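Local atomic coordinates of glyoxalase-like domain protein (Staphylococcus aureus, PDB entry 3P8A), a protein that is of unknown function but belongs, by its glyoxalase-like domain, to the VOC family, whose members include metal-dependent enzymes, so a related role is possible. Residues A[39-44]-A[259-264]. Residues are numbered along the deposited sequence; the frame is centred on the assembly and turned at random. Where two conformers were deposited one is given.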
ATOM      1  N   SER A  39       5.450  15.795   9.689  1.00 14.98           N
ATOM      2  CA  SER A  39       4.941  15.102  10.864  1.00 16.55           C
ATOM      3  C   SER A  39       3.414  15.148  10.775  1.00 21.74           C
ATOM      4  O   SER A  39       2.862  16.052  10.145  1.00 23.00           O
ATOM      5  CB  SER A  39       5.416  15.760  12.160  1.00 22.16           C
ATOM      6  OG  SER A  39       5.055  17.130  12.215  1.00 33.33           O
ATOM      7  N   PHE A  40       2.734  14.168  11.364  1.00 19.20           N
ATOM      8  CA  PHE A  40       1.282  14.124  11.412  1.00 19.18           C
ATOM      9  C   PHE A  40       0.754  15.194  12.378  1.00 23.49           C
ATOM     10  O   PHE A  40       1.427  15.489  13.373  1.00 19.89           O
ATOM     11  CB  PHE A  40       0.817  12.739  11.893  1.00 21.78           C
ATOM     12  CG  PHE A  40       0.428  11.826  10.769  1.00 23.42           C
ATOM     13  CD1 PHE A  40       1.355  10.966  10.199  1.00 27.27           C
ATOM     14  CD2 PHE A  40      -0.869  11.813  10.286  1.00 26.60           C
ATOM     15  CE1 PHE A  40       0.988  10.109   9.152  1.00 28.68           C
ATOM     16  CE2 PHE A  40      -1.232  10.962   9.242  1.00 29.11           C
ATOM     17  CZ  PHE A  40      -0.300  10.124   8.679  1.00 27.26           C
ATOM     18  N   PRO A  41      -0.467  15.750  12.126  1.00 23.87           N
ATOM     19  CA  PRO A  41      -1.033  16.761  13.037  1.00 24.24           C
ATOM     20  C   PRO A  41      -1.172  16.249  14.470  1.00 28.20           C
ATOM     21  O   PRO A  41      -1.657  15.138  14.690  1.00 27.92           O
ATOM     22  CB  PRO A  41      -2.400  17.055  12.418  1.00 26.81           C
ATOM     23  CG  PRO A  41      -2.233  16.709  10.992  1.00 31.67           C
ATOM     24  CD  PRO A  41      -1.373  15.506  10.988  1.00 26.95           C
ATOM     25  N   GLY A  42      -0.668  17.037  15.421  1.00 24.97           N
ATOM     26  CA  GLY A  42      -0.644  16.693  16.842  1.00 25.05           C
ATOM     27  C   GLY A  42       0.036  15.367  17.140  1.00 28.24           C
ATOM     28  O   GLY A  42      -0.234  14.754  18.174  1.00 27.94           O
ATOM     29  N   ASP A  43       0.921  14.908  16.224  1.00 24.61           N
ATOM     30  CA  ASP A  43       1.643  13.629  16.331  1.00 23.94           C
ATOM     31  C   ASP A  43       0.692  12.455  16.607  1.00 23.35           C
ATOM     32  O   ASP A  43       1.069  11.528  17.323  1.00 21.59           O
ATOM     33  CB  ASP A  43       2.781  13.715  17.390  1.00 25.99           C
ATOM     34  CG  ASP A  43       3.937  14.624  17.002  1.00 45.16           C
ATOM     35  OD1 ASP A  43       4.949  14.109  16.475  1.00 47.24           O
ATOM     36  OD2 ASP A  43       3.834  15.849  17.237  1.00 55.09           O
ATOM     37  N   VAL A  44      -0.549  12.502  16.046  1.00 18.52           N
ATOM     38  CA  VAL A  44      -1.597  11.476  16.248  1.00 18.34           C
ATOM     39  C   VAL A  44      -1.016  10.086  15.925  1.00 19.38           C
ATOM     40  O   VAL A  44      -1.135   9.171  16.733  1.00 18.91           O
ATOM     41  CB  VAL A  44      -2.918  11.738  15.461  1.00 22.66           C
ATOM     42  CG1 VAL A  44      -3.896  12.645  16.214  1.00 22.95           C
ATOM     43  CG2 VAL A  44      -2.655  12.223  14.042  1.00 22.41           C
ATOM     44  N   TYR A 259     -13.300  11.539  13.464  1.00 14.64           N
ATOM     45  CA  TYR A 259     -12.693  12.704  12.828  1.00 14.88           C
ATOM     46  C   TYR A 259     -11.899  12.266  11.622  1.00 16.13           C
ATOM     47  O   TYR A 259     -11.450  11.122  11.547  1.00 16.59           O
ATOM     48  CB  TYR A 259     -11.834  13.562  13.790  1.00 15.48           C
ATOM     49  CG  TYR A 259     -10.645  12.838  14.377  1.00 17.48           C
ATOM     50  CD1 TYR A 259      -9.408  12.867  13.747  1.00 19.22           C
ATOM     51  CD2 TYR A 259     -10.758  12.123  15.567  1.00 18.53           C
ATOM     52  CE1 TYR A 259      -8.306  12.219  14.294  1.00 19.47           C
ATOM     53  CE2 TYR A 259      -9.667  11.449  16.108  1.00 19.61           C
ATOM     54  CZ  TYR A 259      -8.436  11.519  15.478  1.00 24.19           C
ATOM     55  OH  TYR A 259      -7.357  10.839  15.983  1.00 27.25           O
ATOM     56  N   SER A 260     -11.692  13.185  10.719  1.00 11.36           N
ATOM     57  CA  SER A 260     -10.931  12.929   9.517  1.00 10.88           C
ATOM     58  C   SER A 260      -9.877  13.978   9.348  1.00 13.37           C
ATOM     59  O   SER A 260     -10.114  15.159   9.611  1.00 13.13           O
ATOM     60  CB  SER A 260     -11.844  12.908   8.299  1.00 14.88           C
ATOM     61  OG  SER A 260     -12.932  12.027   8.495  1.00 26.69           O
ATOM     62  N   ILE A 261      -8.720  13.556   8.856  1.00  9.49           N
ATOM     63  CA  ILE A 261      -7.627  14.473   8.606  1.00  9.64           C
ATOM     64  C   ILE A 261      -7.301  14.412   7.125  1.00 13.30           C
ATOM     65  O   ILE A 261      -6.998  13.327   6.611  1.00 11.10           O
ATOM     66  CB  ILE A 261      -6.363  14.193   9.480  1.00 13.14           C
ATOM     67  CG1 ILE A 261      -6.710  14.098  10.993  1.00 14.39           C
ATOM     68  CG2 ILE A 261      -5.256  15.239   9.206  1.00 15.16           C
ATOM     69  CD1 ILE A 261      -5.578  13.590  11.882  1.00 20.12           C
ATOM     70  N   PHE A 262      -7.378  15.567   6.442  1.00  9.11           N
ATOM     71  CA  PHE A 262      -6.980  15.633   5.043  0.50  8.38           C
ATOM     72  C   PHE A 262      -5.590  16.181   5.040  1.00 15.39           C
ATOM     73  O   PHE A 262      -5.353  17.300   5.520  1.00 17.12           O
ATOM     74  CB  PHE A 262      -7.879  16.478   4.115  0.50  9.32           C
ATOM     75  CG  PHE A 262      -7.212  16.672   2.761  0.50  9.73           C
ATOM     76  CD1 PHE A 262      -7.338  15.714   1.759  0.50 10.24           C
ATOM     77  CD2 PHE A 262      -6.365  17.755   2.531  0.50 11.34           C
ATOM     78  CE1 PHE A 262      -6.698  15.879   0.534  0.50 10.48           C
ATOM     79  CE2 PHE A 262      -5.691  17.897   1.311  0.50 12.75           C
ATOM     80  CZ  PHE A 262      -5.889  16.984   0.312  0.50 10.29           C
ATOM     81  N   ILE A 263      -4.649  15.387   4.525  1.00 11.23           N
ATOM     82  CA  ILE A 263      -3.267  15.814   4.499  1.00 12.55           C
ATOM     83  C   ILE A 263      -2.513  15.299   3.292  1.00 15.04           C
ATOM     84  O   ILE A 263      -2.538  14.102   3.004  1.00 13.81           O
ATOM     85  CB  ILE A 263      -2.576  15.529   5.866  1.00 16.76           C
ATOM     86  CG1 ILE A 263      -1.179  16.154   5.948  1.00 18.83           C
ATOM     87  CG2 ILE A 263      -2.609  14.040   6.262  1.00 16.69           C
ATOM     88  CD1 ILE A 263      -0.791  16.600   7.398  1.00 28.66           C
ATOM     89  N   ARG A 264      -1.899  16.234   2.541  1.00 10.32           N
ATOM     90  CA  ARG A 264      -1.082  15.966   1.354  1.00 10.31           C
ATOM     91  C   ARG A 264      -1.730  14.998   0.388  1.00 12.39           C
ATOM     92  O   ARG A 264      -1.083  14.034  -0.024  1.00 11.09           O
ATOM     93  CB  ARG A 264       0.331  15.468   1.764  1.00 12.97           C
ATOM     94  CG  ARG A 264       1.084  16.400   2.727  1.00 17.88           C
ATOM     95  CD  ARG A 264       1.678  17.599   2.027  1.00 30.19           C
ATOM     96  NE  ARG A 264       2.853  18.094   2.741  1.00 43.63           N
ATOM     97  CZ  ARG A 264       3.983  18.485   2.163  1.00 66.32           C
ATOM     98  NH1 ARG A 264       4.116  18.428   0.841  1.00 50.69           N
ATOM     99  NH2 ARG A 264       4.999  18.914   2.901  1.00 63.87           N
TER
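The turn that carries Pro41 and Val44 against Ile261 is tied by a backbone hydrogen bond from Asp43 N to Phe40 O, 3.0 Å long, which closes a type II beta turn with Pro41 and Gly42 at its central places. Val44 N to Pro41 O, at 3.2 Å, closes a second, overlapping turn. Both bonds stay inside 39-44; across to strand 259-263 the contact is made by side chains, with no hydrogen bond, and the nearest alpha carbons, Pro41 CA and Ile261 CA, stand 8.3 Å apart.

Pro41 dips its ring between two isoleucines. Its CG lies 3.8 Å from CG2 of Ile261, the two side chains sliding past each other, while its CD meets the terminal methyl CD1 of Ile263, also at 3.8 Å, the two side chains reaching toward each other. Ile263 gets there by an extended first torsion, CG1 trans to the backbone N (chi1 -171°). Ile261 divides its branches: with CG1 opposite the carbonyl carbon (chi1 -52°), CG2 serves the proline and CD1 runs on to CG2 of Val44, 3.9 Å away. That same CD1 sits at the edge of the Tyr259 ring, in its plane, nearest CE1. Beyond it, Tyr259 OH comes within 3.9 Å of Val44 CG1, a van der Waals approach.

Backbone hydrogen bonds of Tyr259 and Ile261 join their strand to Phe270 and Tyr268 of strand 266-272; Phe270 also meets the Tyr259 ring, and Phe40 sets its ring edge-to-face with Tyr268. The loop joining strands 24-31 and 48-53 of one sheet thus lies on 259-263, an edge strand of the other, near the surface. With methyls, methylenes and one tyrosine hydroxyl doing the touching, cohesion here rests on shape and dispersion, while the two backbone bonds within 39-44 brace the turn.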